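Local atomic coordinates of DELTA1-pyrroline-2-carboxylate reductase (Thermococcus litoralis DSM 5473, PDB entry 6T3E), a protein that reduces Delta(1)-pyrroline-2-carboxylate to L-proline, taking the hydride from a reduced nicotinamide dinucleotide, and belongs to the ornithine cyclodeaminase/mu-crystallin family. Residues B[262-268]-B[314-320]; B[144-148]-B[308-312]. One frame throughout, in Å; residues are numbered along the deposited sequence.

Contact 1 of 2, residues B[262-268]-B[314-320]. With NAI (1,4-dihydronicotinamide adenine dinucleotide), chain F.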
loop_
_atom_site.group_PDB
_atom_site.type_symbol
_atom_site.label_atom_id
_atom_site.label_comp_id
_atom_site.label_asym_id
_atom_site.label_seq_id
_atom_site.Cartn_x
_atom_site.Cartn_y
_atom_site.Cartn_z
ATOM N N LYS B 262 32.177 3.961 -13.818
ATOM C CA LYS B 262 32.735 3.616 -15.119
ATOM C C LYS B 262 31.678 3.518 -16.218
ATOM O O LYS B 262 32.031 3.569 -17.401
ATOM C CB LYS B 262 33.498 2.297 -15.001
ATOM C CG LYS B 262 34.290 1.900 -16.210
ATOM C CD LYS B 262 34.582 0.404 -16.192
ATOM C CE LYS B 262 35.733 0.066 -15.265
ATOM N NZ LYS B 262 37.010 -0.108 -16.029
ATOM N N SER B 263 30.400 3.415 -15.867
ATOM C CA SER B 263 29.366 3.057 -16.825
ATOM C C SER B 263 28.479 4.243 -17.170
ATOM O O SER B 263 28.416 5.245 -16.451
ATOM C CB SER B 263 28.482 1.923 -16.296
ATOM O OG SER B 263 29.155 0.681 -16.304
ATOM N N LYS B 264 27.789 4.094 -18.300
ATOM C CA LYS B 264 26.694 4.974 -18.688
ATOM C C LYS B 264 25.448 4.483 -17.963
ATOM O O LYS B 264 24.913 3.419 -18.291
ATOM C CB LYS B 264 26.509 4.954 -20.205
ATOM C CG LYS B 264 25.740 6.141 -20.766
ATOM C CD LYS B 264 25.091 5.798 -22.090
ATOM C CE LYS B 264 25.289 6.898 -23.103
ATOM N NZ LYS B 264 24.692 6.539 -24.411
ATOM N N LEU B 265 24.990 5.260 -16.981
ATOM C CA LEU B 265 24.025 4.790 -15.992
ATOM C C LEU B 265 22.591 5.090 -16.426
ATOM O O LEU B 265 22.225 6.252 -16.633
ATOM C CB LEU B 265 24.333 5.426 -14.637
ATOM C CG LEU B 265 23.427 5.077 -13.458
ATOM C CD1 LEU B 265 23.326 3.571 -13.297
ATOM C CD2 LEU B 265 23.953 5.718 -12.179
ATOM N N VAL B 266 21.772 4.045 -16.527
ATOM C CA VAL B 266 20.337 4.174 -16.754
ATOM C C VAL B 266 19.618 3.527 -15.578
ATOM O O VAL B 266 19.982 2.425 -15.153
ATOM C CB VAL B 266 19.895 3.541 -18.091
ATOM C CG1 VAL B 266 18.379 3.544 -18.205
ATOM C CG2 VAL B 266 20.514 4.286 -19.267
ATOM N N VAL B 267 18.600 4.210 -15.058
ATOM C CA VAL B 267 17.860 3.756 -13.890
ATOM C C VAL B 267 16.414 3.509 -14.292
ATOM O O VAL B 267 15.908 4.110 -15.243
ATOM C CB VAL B 267 17.934 4.781 -12.739
ATOM C CG1 VAL B 267 19.390 5.034 -12.349
ATOM C CG2 VAL B 267 17.244 6.067 -13.133
ATOM N N ASP B 268 15.749 2.600 -13.570
ATOM C CA ASP B 268 14.328 2.380 -13.827
ATOM C C ASP B 268 13.522 3.622 -13.477
ATOM O O ASP B 268 12.666 4.058 -14.249
ATOM C CB ASP B 268 13.824 1.146 -13.058
ATOM C CG ASP B 268 14.105 1.211 -11.575
ATOM O OD1 ASP B 268 13.145 1.309 -10.781
ATOM O OD2 ASP B 268 15.294 1.167 -11.196
ATOM N N GLU B 314 31.556 2.022 -25.028
ATOM C CA GLU B 314 30.991 2.397 -23.739
ATOM C C GLU B 314 30.535 1.163 -22.964
ATOM O O GLU B 314 30.216 0.117 -23.538
ATOM C CB GLU B 314 29.835 3.395 -23.905
ATOM C CG GLU B 314 28.925 3.194 -25.112
ATOM C CD GLU B 314 27.990 4.383 -25.353
ATOM O OE1 GLU B 314 26.890 4.183 -25.919
ATOM O OE2 GLU B 314 28.353 5.519 -24.975
ATOM N N ILE B 315 30.560 1.274 -21.640
ATOM C CA ILE B 315 30.009 0.255 -20.755
ATOM C C ILE B 315 28.683 0.771 -20.219
ATOM O O ILE B 315 28.634 1.841 -19.599
ATOM C CB ILE B 315 30.970 -0.088 -19.609
ATOM C CG1 ILE B 315 32.300 -0.585 -20.168
ATOM C CG2 ILE B 315 30.347 -1.135 -18.708
ATOM C CD1 ILE B 315 33.192 -1.188 -19.147
ATOM N N THR B 316 27.608 0.024 -20.469
ATOM C CA THR B 316 26.260 0.432 -20.096
ATOM C C THR B 316 25.775 -0.366 -18.899
ATOM O O THR B 316 25.921 -1.591 -18.860
ATOM C CB THR B 316 25.275 0.236 -21.256
ATOM O OG1 THR B 316 25.598 -0.969 -21.965
ATOM C CG2 THR B 316 25.324 1.422 -22.211
ATOM N N LEU B 317 25.144 0.330 -17.954
ATOM C CA LEU B 317 24.633 -0.277 -16.731
ATOM C C LEU B 317 23.194 0.158 -16.515
ATOM O O LEU B 317 22.922 1.354 -16.356
ATOM C CB LEU B 317 25.489 0.111 -15.520
ATOM C CG LEU B 317 24.774 0.064 -14.169
ATOM C CD1 LEU B 317 24.456 -1.366 -13.789
ATOM C CD2 LEU B 317 25.623 0.739 -13.108
ATOM N N PHE B 318 22.281 -0.815 -16.484
ATOM C CA PHE B 318 20.879 -0.579 -16.156
ATOM C C PHE B 318 20.657 -1.006 -14.712
ATOM O O PHE B 318 20.768 -2.193 -14.385
ATOM C CB PHE B 318 19.948 -1.339 -17.101
ATOM C CG PHE B 318 18.499 -1.314 -16.678
ATOM C CD1 PHE B 318 17.848 -0.109 -16.469
ATOM C CD2 PHE B 318 17.789 -2.495 -16.499
ATOM C CE1 PHE B 318 16.520 -0.080 -16.081
ATOM C CE2 PHE B 318 16.466 -2.479 -16.115
ATOM C CZ PHE B 318 15.827 -1.266 -15.902
ATOM N N LYS B 319 20.344 -0.040 -13.854
ATOM C CA LYS B 319 20.106 -0.297 -12.443
ATOM C C LYS B 319 18.609 -0.335 -12.196
ATOM O O LYS B 319 17.911 0.646 -12.463
ATOM C CB LYS B 319 20.753 0.774 -11.570
ATOM C CG LYS B 319 20.608 0.463 -10.098
ATOM C CD LYS B 319 21.310 -0.839 -9.765
ATOM C CE LYS B 319 20.455 -1.753 -8.917
ATOM N NZ LYS B 319 21.308 -2.855 -8.358
ATOM N N SER B 320 18.118 -1.456 -11.684
ATOM C CA SER B 320 16.692 -1.656 -11.491
ATOM C C SER B 320 16.413 -2.018 -10.046
ATOM O O SER B 320 17.078 -2.891 -9.486
ATOM C CB SER B 320 16.151 -2.738 -12.418
ATOM O OG SER B 320 14.958 -3.252 -11.876
HETATM P PA NAI F . 17.078 -15.504 -4.251
HETATM O O1A NAI F . 17.411 -15.658 -2.789
HETATM O O2A NAI F . 16.105 -16.587 -4.675
HETATM O O5B NAI F . 18.419 -15.492 -5.205
HETATM C C5B NAI F . 19.487 -14.696 -4.706
HETATM C C4B NAI F . 20.865 -15.336 -5.181
HETATM O O4B NAI F . 21.847 -14.542 -4.909
HETATM C C3B NAI F . 21.126 -16.631 -4.379
HETATM O O3B NAI F . 21.248 -17.664 -5.248
HETATM C C2B NAI F . 22.432 -16.334 -3.613
HETATM O O2B NAI F . 23.222 -17.603 -3.386
HETATM C C1B NAI F . 23.048 -15.509 -4.411
HETATM N N9A NAI F . 24.055 -14.736 -3.736
HETATM C C8A NAI F . 23.823 -14.067 -2.603
HETATM N N7A NAI F . 24.956 -13.468 -2.252
HETATM C C5A NAI F . 25.891 -13.766 -3.171
HETATM C C6A NAI F . 27.211 -13.396 -3.264
HETATM N N6A NAI F . 28.059 -12.574 -2.422
HETATM N N1A NAI F . 27.955 -13.823 -4.282
HETATM C C2A NAI F . 27.391 -14.613 -5.229
HETATM N N3A NAI F . 26.087 -14.975 -5.138
HETATM C C4A NAI F . 25.342 -14.544 -4.089
HETATM O O3 NAI F . 16.383 -13.999 -4.397
HETATM P PN NAI F . 15.901 -13.351 -5.855
HETATM O O1N NAI F . 14.393 -13.497 -5.866
HETATM O O2N NAI F . 16.570 -14.041 -7.010
HETATM O O5D NAI F . 16.306 -11.778 -5.890
HETATM C C5D NAI F . 17.578 -11.459 -6.322
HETATM C C4D NAI F . 17.818 -9.950 -6.050
HETATM O O4D NAI F . 17.051 -9.191 -6.807
HETATM C C3D NAI F . 17.439 -9.616 -4.600
HETATM O O3D NAI F . 18.372 -8.736 -4.086
HETATM C C2D NAI F . 16.088 -8.894 -4.705
HETATM O O2D NAI F . 15.910 -8.010 -3.471
HETATM C C1D NAI F . 16.217 -8.223 -5.820
HETATM N N1N NAI F . 14.901 -7.959 -6.425
HETATM C C2N NAI F . 14.605 -6.679 -7.041
HETATM C C3N NAI F . 13.445 -6.567 -8.070
HETATM C C7N NAI F . 13.603 -5.451 -9.138
HETATM O O7N NAI F . 14.598 -4.826 -9.134
HETATM N N7N NAI F . 12.529 -5.193 -10.124
HETATM C C4N NAI F . 12.615 -7.783 -8.427
HETATM C C5N NAI F . 12.657 -8.887 -7.362
HETATM C C6N NAI F . 13.868 -8.978 -6.417
#

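Contact 2 of 2, residues B[144-148]-B[308-312]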
loop_
_atom_site.group_PDB
_atom_site.type_symbol
_atom_site.label_atom_id
_atom_site.label_comp_id
_atom_site.label_asym_id
_atom_site.label_seq_id
_atom_site.Cartn_x
_atom_site.Cartn_y
_atom_site.Cartn_z
ATOM N N LYS B 144 17.428 -4.136 -24.833
ATOM C CA LYS B 144 17.240 -3.841 -26.255
ATOM C C LYS B 144 17.926 -2.543 -26.668
ATOM O O LYS B 144 18.468 -2.442 -27.775
ATOM C CB LYS B 144 15.754 -3.760 -26.583
ATOM C CG LYS B 144 15.244 -4.906 -27.420
ATOM C CD LYS B 144 13.855 -4.610 -27.963
ATOM C CE LYS B 144 12.868 -4.367 -26.832
ATOM N NZ LYS B 144 11.504 -4.077 -27.357
ATOM N N TYR B 145 17.863 -1.523 -25.818
ATOM C CA TYR B 145 18.410 -0.217 -26.153
ATOM C C TYR B 145 19.863 -0.036 -25.747
ATOM O O TYR B 145 20.542 0.820 -26.325
ATOM C CB TYR B 145 17.589 0.889 -25.483
ATOM C CG TYR B 145 16.169 0.971 -25.965
ATOM C CD1 TYR B 145 15.796 1.913 -26.912
ATOM C CD2 TYR B 145 15.199 0.109 -25.474
ATOM C CE1 TYR B 145 14.502 1.989 -27.360
ATOM C CE2 TYR B 145 13.899 0.174 -25.915
ATOM C CZ TYR B 145 13.553 1.118 -26.859
ATOM O OH TYR B 145 12.252 1.188 -27.297
ATOM N N LEU B 146 20.356 -0.814 -24.773
ATOM C CA LEU B 146 21.658 -0.562 -24.161
ATOM C C LEU B 146 22.719 -1.608 -24.457
ATOM O O LEU B 146 23.902 -1.322 -24.263
ATOM C CB LEU B 146 21.527 -0.454 -22.632
ATOM C CG LEU B 146 20.677 0.675 -22.057
ATOM C CD1 LEU B 146 20.634 0.605 -20.546
ATOM C CD2 LEU B 146 21.212 2.011 -22.527
ATOM N N ALA B 147 22.344 -2.795 -24.917
ATOM C CA ALA B 147 23.300 -3.871 -25.115
ATOM C C ALA B 147 23.727 -3.934 -26.573
ATOM O O ALA B 147 22.965 -3.581 -27.480
ATOM C CB ALA B 147 22.712 -5.220 -24.686
ATOM N N ARG B 148 24.967 -4.372 -26.788
ATOM C CA ARG B 148 25.445 -4.582 -28.143
ATOM C C ARG B 148 24.561 -5.611 -28.831
ATOM O O ARG B 148 24.190 -6.625 -28.233
ATOM C CB ARG B 148 26.898 -5.055 -28.131
ATOM C CG ARG B 148 27.941 -3.943 -28.074
ATOM C CD ARG B 148 29.373 -4.505 -28.192
ATOM N NE ARG B 148 29.837 -5.234 -27.003
ATOM C CZ ARG B 148 30.027 -6.553 -26.944
ATOM N NH1 ARG B 148 30.465 -7.119 -25.818
ATOM N NH2 ARG B 148 29.783 -7.307 -28.010
ATOM N N GLY B 308 20.099 5.626 -26.010
ATOM C CA GLY B 308 20.621 4.502 -25.253
ATOM C C GLY B 308 22.095 4.249 -25.494
ATOM O O GLY B 308 22.934 5.053 -25.081
ATOM N N ARG B 309 22.427 3.139 -26.154
ATOM C CA ARG B 309 23.811 2.792 -26.463
ATOM C C ARG B 309 24.211 3.431 -27.785
ATOM O O ARG B 309 23.600 3.147 -28.821
ATOM C CB ARG B 309 23.973 1.278 -26.541
ATOM C CG ARG B 309 25.301 0.818 -27.109
ATOM C CD ARG B 309 25.500 -0.678 -26.883
ATOM N NE ARG B 309 26.904 -1.017 -26.689
ATOM C CZ ARG B 309 27.521 -1.022 -25.510
ATOM N NH1 ARG B 309 26.869 -0.711 -24.399
ATOM N NH2 ARG B 309 28.800 -1.341 -25.445
ATOM N N GLU B 310 25.235 4.288 -27.746
ATOM C CA GLU B 310 25.660 5.048 -28.916
ATOM C C GLU B 310 26.887 4.484 -29.616
ATOM O O GLU B 310 27.055 4.721 -30.815
ATOM C CB GLU B 310 25.939 6.502 -28.529
ATOM C CG GLU B 310 24.818 7.120 -27.721
ATOM C CD GLU B 310 24.987 8.603 -27.534
ATOM O OE1 GLU B 310 24.910 9.066 -26.375
ATOM O OE2 GLU B 310 25.204 9.307 -28.539
ATOM N N ASN B 311 27.759 3.770 -28.908
ATOM C CA ASN B 311 28.963 3.237 -29.531
ATOM C C ASN B 311 29.354 1.928 -28.861
ATOM O O ASN B 311 28.800 1.534 -27.831
ATOM C CB ASN B 311 30.123 4.247 -29.490
ATOM C CG ASN B 311 30.592 4.548 -28.084
ATOM O OD1 ASN B 311 31.262 3.731 -27.453
ATOM N ND2 ASN B 311 30.253 5.730 -27.588
ATOM N N ASN B 312 30.328 1.253 -29.476
ATOM C CA ASN B 312 30.740 -0.074 -29.039
ATOM C C ASN B 312 31.598 -0.052 -27.784
ATOM O O ASN B 312 31.645 -1.054 -27.063
ATOM C CB ASN B 312 31.505 -0.779 -30.156
ATOM C CG ASN B 312 30.644 -1.761 -30.910
ATOM O OD1 ASN B 312 29.436 -1.560 -31.066
ATOM N ND2 ASN B 312 31.255 -2.839 -31.375
#

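Contact 1 of 2, residues B[262-268]-B[314-320]
Two adjacent strands of the parallel sheet in the Rossmann-type, NADH-binding part of the enzyme pair here, Lys264 beside Thr316 through to Val267 beside Lys319. The bonds alternate as parallel strands require: Lys264 N gives to Ile315 O (2.7 Å), Leu317 N to Lys264 O, Val266 N to Leu317 O (2.9 Å) and Lys319 N to Val266 O. One more, Asp268 N to Lys319 O (3.1 Å), continues beyond the strands but is less straight, 144° at the hydrogen.

On one face Leu265 and Leu317 lie side by side, CD1 of the first on CD2 of the second at 3.7 Å, while Leu317 CB rests on the small Ser263 at CB (3.6 Å). On the other, Phe318 CD1 lies 4.1 Å from Val266 CG1. With CG anti to the backbone N (chi1 171°), the Phe318 ring reaches forward, its CE1 coming up to Asp268 N; helix 128-146 covers both side chains, so apolar residues suit the place.

The two ends of the pair are polar. Lys264 NZ makes a loose salt bridge with Glu314 OE1 (3.6 Å), which accepts Glu310 N; NZ also pairs with Glu310 and probably bonds Gly308 O. At the other end Asp268 OD2 accepts Val321 N, and Ser320 OG donates to the carboxamide O7N of NADH (3.2 Å): carboxyl ends of parallel strands facing the cofactor, as in Rossmann-type dinucleotide-binding folds.

Contact 2 of 2, residues B[144-148]-B[308-312]
Two hydrogen bonds, both given by Arg309, join loop 308-312 to the last turn of helix 128-146. Its backbone N binds Tyr145 O (3.0 Å). Its NH1 binds Leu146 O (3.0 Å), standing nearly on the extension of that C=O bond, while the oxygen lies 26° out of the guanidinium plane. An extended start to the side chain (chi1 169°) carries CD across Leu146 O and past Ala147. Carbonyls at the carboxyl end of a helix often lack amides from a following turn, so a cationic donor is probably well suited here. Arg309 NH2 bonds more firmly to Glu314 O than, weakly, to Asn312 O. Without the guanidinium, as with an alanine here, the helix end and the chain leading into strand 316-319 would probably be less firmly joined, Leu146 O and Glu314 O each losing a donor.

Van der Waals packing is sparse: Leu146 CD2 touches Gly308 CA, where a beta carbon would point at Tyr145 O, and Arg148 CG packs obliquely on Arg309 NE (3.4 Å).

Like charges approach, Arg148 NE standing 4.3 Å from Arg309 NH2. Salt bridges from Arg148 to Asp218 and Asp150 probably offset the repulsion, while its NE donates to Gly239 O.

Contact 1 is buried in the parallel sheet, whereas contact 2 lies nearer the surface, where helix 128-146 ends against the loop leading into strand 316-319. Their centres are about 10 Å apart, and the same helix serves both: Leu146 packs on Val266 and Phe318 with its side chain, while its carbonyl oxygen also accepts Thr316 OG1. Regular backbone pairing and apolar packing dominate the sheet contact; the loop contact, without regular structure on one side, depends on an arginine side chain and helix-end carbonyls. Side chains of each reach carbonyls of the other, probably as hydrogen bonds. NADH is met in contact 1 alone.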